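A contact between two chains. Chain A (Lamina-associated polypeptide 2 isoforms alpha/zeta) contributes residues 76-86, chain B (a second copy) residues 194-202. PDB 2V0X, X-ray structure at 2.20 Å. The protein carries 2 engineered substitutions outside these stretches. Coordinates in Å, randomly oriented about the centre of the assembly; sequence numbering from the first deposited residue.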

# COMPACT_ATOMS: atom_id res chain seq x y z
N LYS A 76 15.13 5.90 10.27
CA LYS A 76 16.57 5.99 10.16
C LYS A 76 17.28 4.90 10.95
O LYS A 76 16.74 4.33 11.90
CB LYS A 76 17.02 7.36 10.64
CG LYS A 76 16.39 8.52 9.88
CD LYS A 76 16.62 9.83 10.61
CE LYS A 76 16.12 11.02 9.80
NZ LYS A 76 16.86 11.15 8.51
N VAL A 77 18.51 4.61 10.54
CA VAL A 77 19.31 3.61 11.24
C VAL A 77 19.87 4.34 12.46
O VAL A 77 20.59 5.32 12.33
CB VAL A 77 20.45 3.06 10.33
CG1 VAL A 77 21.24 1.97 11.08
CG2 VAL A 77 19.87 2.49 9.05
N ASP A 78 19.49 3.89 13.65
CA ASP A 78 19.94 4.49 14.90
C ASP A 78 21.45 4.72 14.93
O ASP A 78 22.23 3.83 14.54
CB ASP A 78 19.56 3.60 16.08
CG ASP A 78 18.09 3.29 16.10
OD1 ASP A 78 17.41 3.74 17.05
OD2 ASP A 78 17.62 2.60 15.18
N ASP A 79 21.86 5.88 15.43
CA ASP A 79 23.27 6.23 15.53
C ASP A 79 24.02 5.22 16.39
O ASP A 79 25.16 4.88 16.10
CB ASP A 79 23.44 7.66 16.09
CG ASP A 79 22.90 8.73 15.14
OD1 ASP A 79 22.26 9.68 15.62
OD2 ASP A 79 23.12 8.62 13.91
N GLU A 80 23.34 4.69 17.41
CA GLU A 80 23.91 3.68 18.31
C GLU A 80 24.41 2.48 17.50
O GLU A 80 25.53 2.00 17.70
CB GLU A 80 22.87 3.19 19.32
CG GLU A 80 22.50 4.19 20.43
CD GLU A 80 21.24 5.01 20.14
OE1 GLU A 80 20.65 5.54 21.11
OE2 GLU A 80 20.84 5.13 18.97
N ILE A 81 23.57 2.03 16.57
CA ILE A 81 23.90 0.90 15.71
C ILE A 81 25.00 1.27 14.72
O ILE A 81 25.91 0.48 14.49
CB ILE A 81 22.63 0.41 14.96
CG1 ILE A 81 21.61 -0.15 15.95
CG2 ILE A 81 22.99 -0.60 13.89
CD1 ILE A 81 22.05 -1.40 16.66
N LEU A 82 24.94 2.47 14.16
CA LEU A 82 25.97 2.91 13.21
C LEU A 82 27.35 2.96 13.87
O LEU A 82 28.37 2.76 13.20
CB LEU A 82 25.63 4.30 12.66
CG LEU A 82 24.45 4.42 11.69
CD1 LEU A 82 24.07 5.88 11.53
CD2 LEU A 82 24.79 3.79 10.35
N GLY A 83 27.37 3.24 15.17
CA GLY A 83 28.62 3.31 15.90
C GLY A 83 29.36 1.99 15.91
O GLY A 83 30.58 1.97 15.84
N PHE A 84 28.61 0.90 15.91
CA PHE A 84 29.18 -0.45 15.92
C PHE A 84 29.42 -1.01 14.52
O PHE A 84 29.58 -2.22 14.35
CB PHE A 84 28.28 -1.40 16.71
CG PHE A 84 28.36 -1.22 18.20
CD1 PHE A 84 27.43 -0.46 18.88
CD2 PHE A 84 29.36 -1.86 18.94
CE1 PHE A 84 27.48 -0.32 20.28
CE2 PHE A 84 29.43 -1.73 20.33
CZ PHE A 84 28.48 -0.96 21.00
N ILE A 85 29.41 -0.14 13.52
CA ILE A 85 29.66 -0.54 12.14
C ILE A 85 30.83 0.30 11.60
O ILE A 85 31.73 -0.22 10.94
CB ILE A 85 28.39 -0.34 11.25
CG1 ILE A 85 27.26 -1.25 11.75
CG2 ILE A 85 28.71 -0.65 9.79
CD1 ILE A 85 25.92 -0.98 11.10
N SER A 86 30.82 1.59 11.92
CA SER A 86 31.89 2.49 11.48
C SER A 86 33.21 2.16 12.17
O SER A 86 34.28 2.25 11.57
CB SER A 86 31.51 3.95 11.77
OG SER A 86 30.34 4.34 11.06
N LEU B 194 19.33 -6.41 7.52
CA LEU B 194 20.35 -5.85 6.66
C LEU B 194 21.40 -5.02 7.39
O LEU B 194 22.59 -5.14 7.10
CB LEU B 194 19.73 -5.02 5.56
CG LEU B 194 20.73 -4.43 4.56
CD1 LEU B 194 21.40 -5.56 3.74
CD2 LEU B 194 19.98 -3.47 3.65
N TRP B 195 20.95 -4.16 8.31
CA TRP B 195 21.85 -3.29 9.06
C TRP B 195 22.58 -3.94 10.24
O TRP B 195 23.64 -3.46 10.64
CB TRP B 195 21.14 -2.00 9.49
CG TRP B 195 20.98 -1.07 8.35
CD1 TRP B 195 19.89 -0.98 7.52
CD2 TRP B 195 21.97 -0.18 7.81
NE1 TRP B 195 20.15 -0.10 6.50
CE2 TRP B 195 21.41 0.40 6.65
CE3 TRP B 195 23.27 0.17 8.19
CZ2 TRP B 195 22.12 1.32 5.86
CZ3 TRP B 195 23.97 1.09 7.41
CH2 TRP B 195 23.39 1.65 6.26
N LEU B 196 22.02 -5.01 10.79
CA LEU B 196 22.68 -5.71 11.89
C LEU B 196 23.75 -6.70 11.40
O LEU B 196 24.65 -7.06 12.15
CB LEU B 196 21.66 -6.46 12.74
CG LEU B 196 20.79 -5.63 13.69
CD1 LEU B 196 19.90 -6.56 14.47
CD2 LEU B 196 21.65 -4.82 14.64
N LYS B 197 23.68 -7.07 10.13
CA LYS B 197 24.60 -8.03 9.51
C LYS B 197 26.08 -7.85 9.86
O LYS B 197 26.73 -8.80 10.32
CB LYS B 197 24.41 -8.04 7.98
CG LYS B 197 25.08 -9.19 7.26
CD LYS B 197 24.69 -9.28 5.79
CE LYS B 197 25.23 -8.11 4.98
NZ LYS B 197 24.88 -8.25 3.55
N ASP B 198 26.61 -6.66 9.60
CA ASP B 198 28.02 -6.35 9.88
C ASP B 198 28.15 -5.47 11.13
O ASP B 198 29.12 -4.72 11.26
CB ASP B 198 28.66 -5.62 8.69
CG ASP B 198 28.56 -6.41 7.40
OD1 ASP B 198 28.13 -5.82 6.38
OD2 ASP B 198 28.93 -7.60 7.38
N CYS B 199 27.16 -5.53 12.02
CA CYS B 199 27.19 -4.74 13.24
C CYS B 199 27.94 -5.54 14.31
O CYS B 199 27.50 -6.63 14.71
CB CYS B 199 25.77 -4.41 13.71
SG CYS B 199 25.66 -3.38 15.19
N LYS B 200 29.06 -5.00 14.76
CA LYS B 200 29.91 -5.65 15.75
C LYS B 200 29.31 -5.75 17.15
O LYS B 200 29.81 -5.15 18.11
CB LYS B 200 31.27 -4.95 15.80
CG LYS B 200 32.03 -5.00 14.47
CD LYS B 200 33.30 -4.16 14.51
CE LYS B 200 33.00 -2.66 14.51
NZ LYS B 200 32.35 -2.22 13.23
N ILE B 201 28.22 -6.50 17.27
CA ILE B 201 27.58 -6.71 18.55
C ILE B 201 27.25 -8.18 18.64
O ILE B 201 27.24 -8.88 17.63
CB ILE B 201 26.28 -5.86 18.76
CG1 ILE B 201 25.23 -6.17 17.69
CG2 ILE B 201 26.62 -4.38 18.78
CD1 ILE B 201 23.88 -5.52 17.97
N SER B 202 26.99 -8.65 19.86
CA SER B 202 26.69 -10.05 20.10
C SER B 202 25.41 -10.50 19.42
O SER B 202 24.52 -9.69 19.12
CB SER B 202 26.56 -10.31 21.61
OG SER B 202 25.42 -9.67 22.14

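The contact between the two copies is mostly apolar, pinned at one end by hydrogen bonds to a single carbonyl; 546 Å² is buried, both sides summed. Chain A contributes a short helix, residues 79-83, with the segments flanking it; chain B contributes the last part of a helix and the turn that follows. Leu B194 lies out of reach, and the contact begins at Trp B195, whose CA-to-CB bond points toward chain A. Val A77 places CG2 squarely over one face of the Trp B195 indole, 3.5 Å from the centroid of the five-membered ring and 7° off its normal, a CH-pi contact for which a compact branched side chain is well suited. At the edge of the indole, near its plane, lies Ile A85, its CD1 4.1 Å from CE3 of Trp B195, while CD2 of Leu A82 approaches CZ3 of Trp B195 at 4.1 Å. The broad indole thus serves three aliphatic side chains, and its polar NE1 is satisfied elsewhere in the structure. Leu B196 has its CA-to-CB bond directed away, but the end of its side chain comes nearer, bringing CD2 to 4.0 Å from CD1 of the buried Ile A81. From Leu B196 to Cys B199 the chain makes a type I turn, closed by a 2.9 Å hydrogen bond from Cys B199 N to Leu B196 O. Cys B199 is buried among apolar groups: its SG lies 3.6 Å from CB of Phe A84 and 4.1 Å from CG2 of Ile A81, and its CB lies 4.0 Å from CG1 of Ile A85. The small, weakly polar thiol fits where the two backbones run close, with the CA atoms of Ile A85 and Cys B199 5.0 Å apart. Lys B200 supplies the polar link. The backbone N of Lys B200 donates to Phe A84 O at 2.9 Å with an N-H...O angle of 159°, and its NZ adds a weak hydrogen bond to the same Phe A84 O at 3.0 Å; the m, t, m, m side chain brings the amine back to the carbonyl bonded by its own backbone. Lys B200 NZ also lies 3.1 Å from Ile A85 O. Ile B201 closes the contact by setting CG2 over one face of the Phe A84 ring, 3.8 Å from its centroid and 19° off the normal, a second methyl-on-aromatic contact with the aromatic now on chain A.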